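Local coordinates for iron-regulated outer membrane protein (PDB 4B7O) that takes up iron across the meningococcal outer membrane as a TonB-dependent transporter, possibly as iron-siderophore complexes, at residues A314-D319 / V323-A328. Residues are numbered along the deposited sequence; the frame is centred on the assembly and turned at random.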
ATOM      1  N   ALA A 314      10.197  15.558 -10.383  1.00 35.92           N
ATOM      2  CA  ALA A 314       9.526  16.356  -9.322  1.00 39.22           C
ATOM      3  C   ALA A 314      10.176  17.681  -9.212  1.00 39.48           C
ATOM      4  O   ALA A 314      11.406  17.771  -9.264  1.00 35.89           O
ATOM      5  CB  ALA A 314       9.557  15.668  -7.963  1.00 34.56           C
ATOM      6  N   TYR A 315       9.333  18.712  -9.121  1.00 40.51           N
ATOM      7  CA  TYR A 315       9.818  20.076  -8.988  1.00 46.51           C
ATOM      8  C   TYR A 315       9.280  20.686  -7.721  1.00 44.19           C
ATOM      9  O   TYR A 315       8.064  20.581  -7.481  1.00 38.97           O
ATOM     10  CB  TYR A 315       9.315  20.936 -10.167  1.00 45.67           C
ATOM     11  CG  TYR A 315       9.484  22.430  -9.934  1.00 43.49           C
ATOM     12  CD1 TYR A 315      10.751  22.986  -9.772  1.00 43.91           C
ATOM     13  CD2 TYR A 315       8.372  23.287  -9.861  1.00 42.63           C
ATOM     14  CE1 TYR A 315      10.919  24.344  -9.551  1.00 42.57           C
ATOM     15  CE2 TYR A 315       8.529  24.654  -9.662  1.00 37.69           C
ATOM     16  CZ  TYR A 315       9.803  25.172  -9.496  1.00 42.54           C
ATOM     17  OH  TYR A 315       9.990  26.522  -9.261  1.00 43.49           O
ATOM     18  N   THR A 316      10.168  21.322  -6.947  1.00 48.02           N
ATOM     19  CA  THR A 316       9.772  22.238  -5.829  1.00 46.48           C
ATOM     20  C   THR A 316      10.281  23.682  -5.921  1.00 42.20           C
ATOM     21  O   THR A 316      11.461  23.939  -5.718  1.00 42.00           O
ATOM     22  CB  THR A 316      10.214  21.731  -4.454  1.00 50.13           C
ATOM     23  OG1 THR A 316       9.749  20.396  -4.265  1.00 53.23           O
ATOM     24  CG2 THR A 316       9.630  22.642  -3.280  1.00 54.38           C
ATOM     25  N   GLY A 317       9.371  24.618  -6.178  1.00 45.86           N
ATOM     26  CA  GLY A 317       9.676  26.068  -6.055  1.00 56.59           C
ATOM     27  C   GLY A 317       8.986  26.921  -4.979  1.00 58.42           C
ATOM     28  O   GLY A 317       7.776  26.795  -4.761  1.00 56.62           O
ATOM     29  N   LYS A 318       9.771  27.783  -4.317  1.00 59.30           N
ATOM     30  CA  LYS A 318       9.265  28.788  -3.354  1.00 62.54           C
ATOM     31  C   LYS A 318       9.366  30.222  -3.866  1.00 61.19           C
ATOM     32  O   LYS A 318      10.316  30.549  -4.574  1.00 69.41           O
ATOM     33  CB  LYS A 318      10.057  28.745  -2.048  1.00 56.53           C
ATOM     34  CG  LYS A 318      10.990  27.571  -1.908  1.00 57.88           C
ATOM     35  CD  LYS A 318      12.379  28.081  -1.498  1.00 68.19           C
ATOM     36  CE  LYS A 318      12.525  28.493  -0.041  1.00 61.49           C
ATOM     37  NZ  LYS A 318      12.553  27.243   0.787  1.00 58.14           N
ATOM     38  N   ASP A 319       8.409  31.078  -3.481  1.00 63.89           N
ATOM     39  CA  ASP A 319       8.583  32.541  -3.542  1.00 53.94           C
ATOM     40  C   ASP A 319       8.494  32.995  -4.937  1.00 57.73           C
ATOM     41  O   ASP A 319       9.308  33.772  -5.390  1.00 52.24           O
ATOM     42  CB  ASP A 319       9.939  32.981  -2.980  1.00 58.23           C
ATOM     43  CG  ASP A 319      10.050  32.749  -1.494  1.00 69.65           C
ATOM     44  OD1 ASP A 319       8.985  32.731  -0.831  1.00 71.38           O
ATOM     45  OD2 ASP A 319      11.183  32.586  -0.978  1.00 71.59           O
ATOM     46  N   VAL A 323       2.647  33.043  -5.689  1.00 62.61           N
ATOM     47  CA  VAL A 323       2.677  31.660  -5.281  1.00 52.63           C
ATOM     48  C   VAL A 323       3.842  31.476  -4.288  1.00 55.16           C
ATOM     49  O   VAL A 323       5.015  31.709  -4.621  1.00 51.16           O
ATOM     50  CB  VAL A 323       2.755  30.747  -6.513  1.00 50.37           C
ATOM     51  CG1 VAL A 323       3.221  29.342  -6.144  1.00 43.79           C
ATOM     52  CG2 VAL A 323       1.415  30.754  -7.278  1.00 45.48           C
ATOM     53  N   GLU A 324       3.483  31.093  -3.060  1.00 47.33           N
ATOM     54  CA  GLU A 324       4.434  30.899  -1.976  1.00 52.30           C
ATOM     55  C   GLU A 324       5.202  29.590  -2.177  1.00 53.26           C
ATOM     56  O   GLU A 324       6.421  29.518  -1.954  1.00 53.76           O
ATOM     57  CB  GLU A 324       3.695  30.847  -0.617  1.00 55.60           C
ATOM     58  CG  GLU A 324       4.631  30.589   0.572  1.00 56.70           C
ATOM     59  CD  GLU A 324       3.978  30.801   1.935  1.00 59.64           C
ATOM     60  OE1 GLU A 324       2.804  31.237   1.979  1.00 59.07           O
ATOM     61  OE2 GLU A 324       4.656  30.534   2.957  1.00 53.88           O
ATOM     62  N   LYS A 325       4.471  28.551  -2.585  1.00 53.96           N
ATOM     63  CA  LYS A 325       5.040  27.231  -2.805  1.00 52.34           C
ATOM     64  C   LYS A 325       4.267  26.429  -3.850  1.00 55.80           C
ATOM     65  O   LYS A 325       3.019  26.355  -3.827  1.00 56.98           O
ATOM     66  CB  LYS A 325       5.121  26.455  -1.499  1.00 53.29           C
ATOM     67  CG  LYS A 325       5.704  25.082  -1.677  1.00 52.40           C
ATOM     68  CD  LYS A 325       6.544  24.710  -0.475  1.00 56.07           C
ATOM     69  CE  LYS A 325       6.714  23.193  -0.426  1.00 55.32           C
ATOM     70  NZ  LYS A 325       7.940  22.858   0.359  1.00 59.97           N
ATOM     71  N   LEU A 326       5.027  25.833  -4.770  1.00 53.35           N
ATOM     72  CA  LEU A 326       4.473  24.953  -5.786  1.00 50.74           C
ATOM     73  C   LEU A 326       5.263  23.672  -5.675  1.00 49.36           C
ATOM     74  O   LEU A 326       6.505  23.685  -5.597  1.00 48.33           O
ATOM     75  CB  LEU A 326       4.593  25.577  -7.207  1.00 56.51           C
ATOM     76  CG  LEU A 326       4.229  24.746  -8.474  1.00 63.42           C
ATOM     77  CD1 LEU A 326       2.847  24.074  -8.451  1.00 62.58           C
ATOM     78  CD2 LEU A 326       4.384  25.548  -9.768  1.00 68.33           C
ATOM     79  N   ASP A 327       4.557  22.563  -5.589  1.00 44.96           N
ATOM     80  CA  ASP A 327       5.218  21.313  -5.850  1.00 47.66           C
ATOM     81  C   ASP A 327       4.475  20.578  -7.001  1.00 48.84           C
ATOM     82  O   ASP A 327       3.234  20.461  -6.984  1.00 43.69           O
ATOM     83  CB  ASP A 327       5.414  20.504  -4.563  1.00 51.10           C
ATOM     84  CG  ASP A 327       4.378  19.380  -4.390  1.00 67.38           C
ATOM     85  OD1 ASP A 327       3.204  19.543  -4.809  1.00 74.06           O
ATOM     86  OD2 ASP A 327       4.724  18.324  -3.804  1.00 73.81           O
ATOM     87  N   ALA A 328       5.221  20.130  -8.012  1.00 43.80           N
ATOM     88  CA  ALA A 328       4.608  19.351  -9.101  1.00 39.20           C
ATOM     89  C   ALA A 328       5.363  18.092  -9.314  1.00 40.16           C
ATOM     90  O   ALA A 328       6.564  18.037  -9.147  1.00 45.98           O
ATOM     91  CB  ALA A 328       4.665  20.135 -10.375  1.00 40.43           C
TER
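Tyr315 and Ala328 open a run of backbone hydrogen bonds that ties 314-319 to 323-328, neighbouring antiparallel strands of the transmembrane barrel next to a short hairpin turn. Tyr315 N meets Ala328 O at 2.9 Å almost straight (174°), and Ala328 N returns a bond to Tyr315 O. Gly317 and Leu326 form the next hydrogen-bonded pair, in which Gly317 N to Leu326 O, at 3.1 Å, is the more bent bond. Beside the turn, Asp319 N reaches Glu324 O at 3.0 Å, but from well above the carbonyl plane; on the other edge of the second strand, toward 355-373, Glu324 and Lys325 both pair with Asp369, a classic beta bulge. CA-H...O contacts fill the intervals, as from Lys318 CA to Glu324 O (3.3 Å).

The apolar packing gathers on the face bearing Tyr315, Leu326 and Ala328. The Tyr315 ring, its CG turned away from the backbone N (chi1 166°), lies along its own strand over Gly317, whose N sits 3.4 Å from the ring plane, toward the rim. Glycine suits the place: with the ring turned this way, Tyr315 OH lies where a beta carbon would be. Leu326 comes to the ring edge, its CD2 4.2 Å from Tyr315 CE2, and also packs on Phe368 of the next strand, while small Ala328 meets Phe366.

Polar residues occupy the other face. The Lys325 chain runs obliquely and loosely past the Thr316 methyl, Lys325 CE 4.1 Å from Thr316 CG2, whereas Asp327 OD1 is hydrogen-bonded to Asn367.

Such a division is that of an amphipathic barrel hairpin, with the aromatic and aliphatic face probably turned to lipid and the charged one to the interior. Alternate residues bond here, while Ala314, Thr316 and Lys318 bond to Val267, Arg265 and Asp263 on the far side; together the neighbours satisfy the peptides, as a membrane-spanning strand requires.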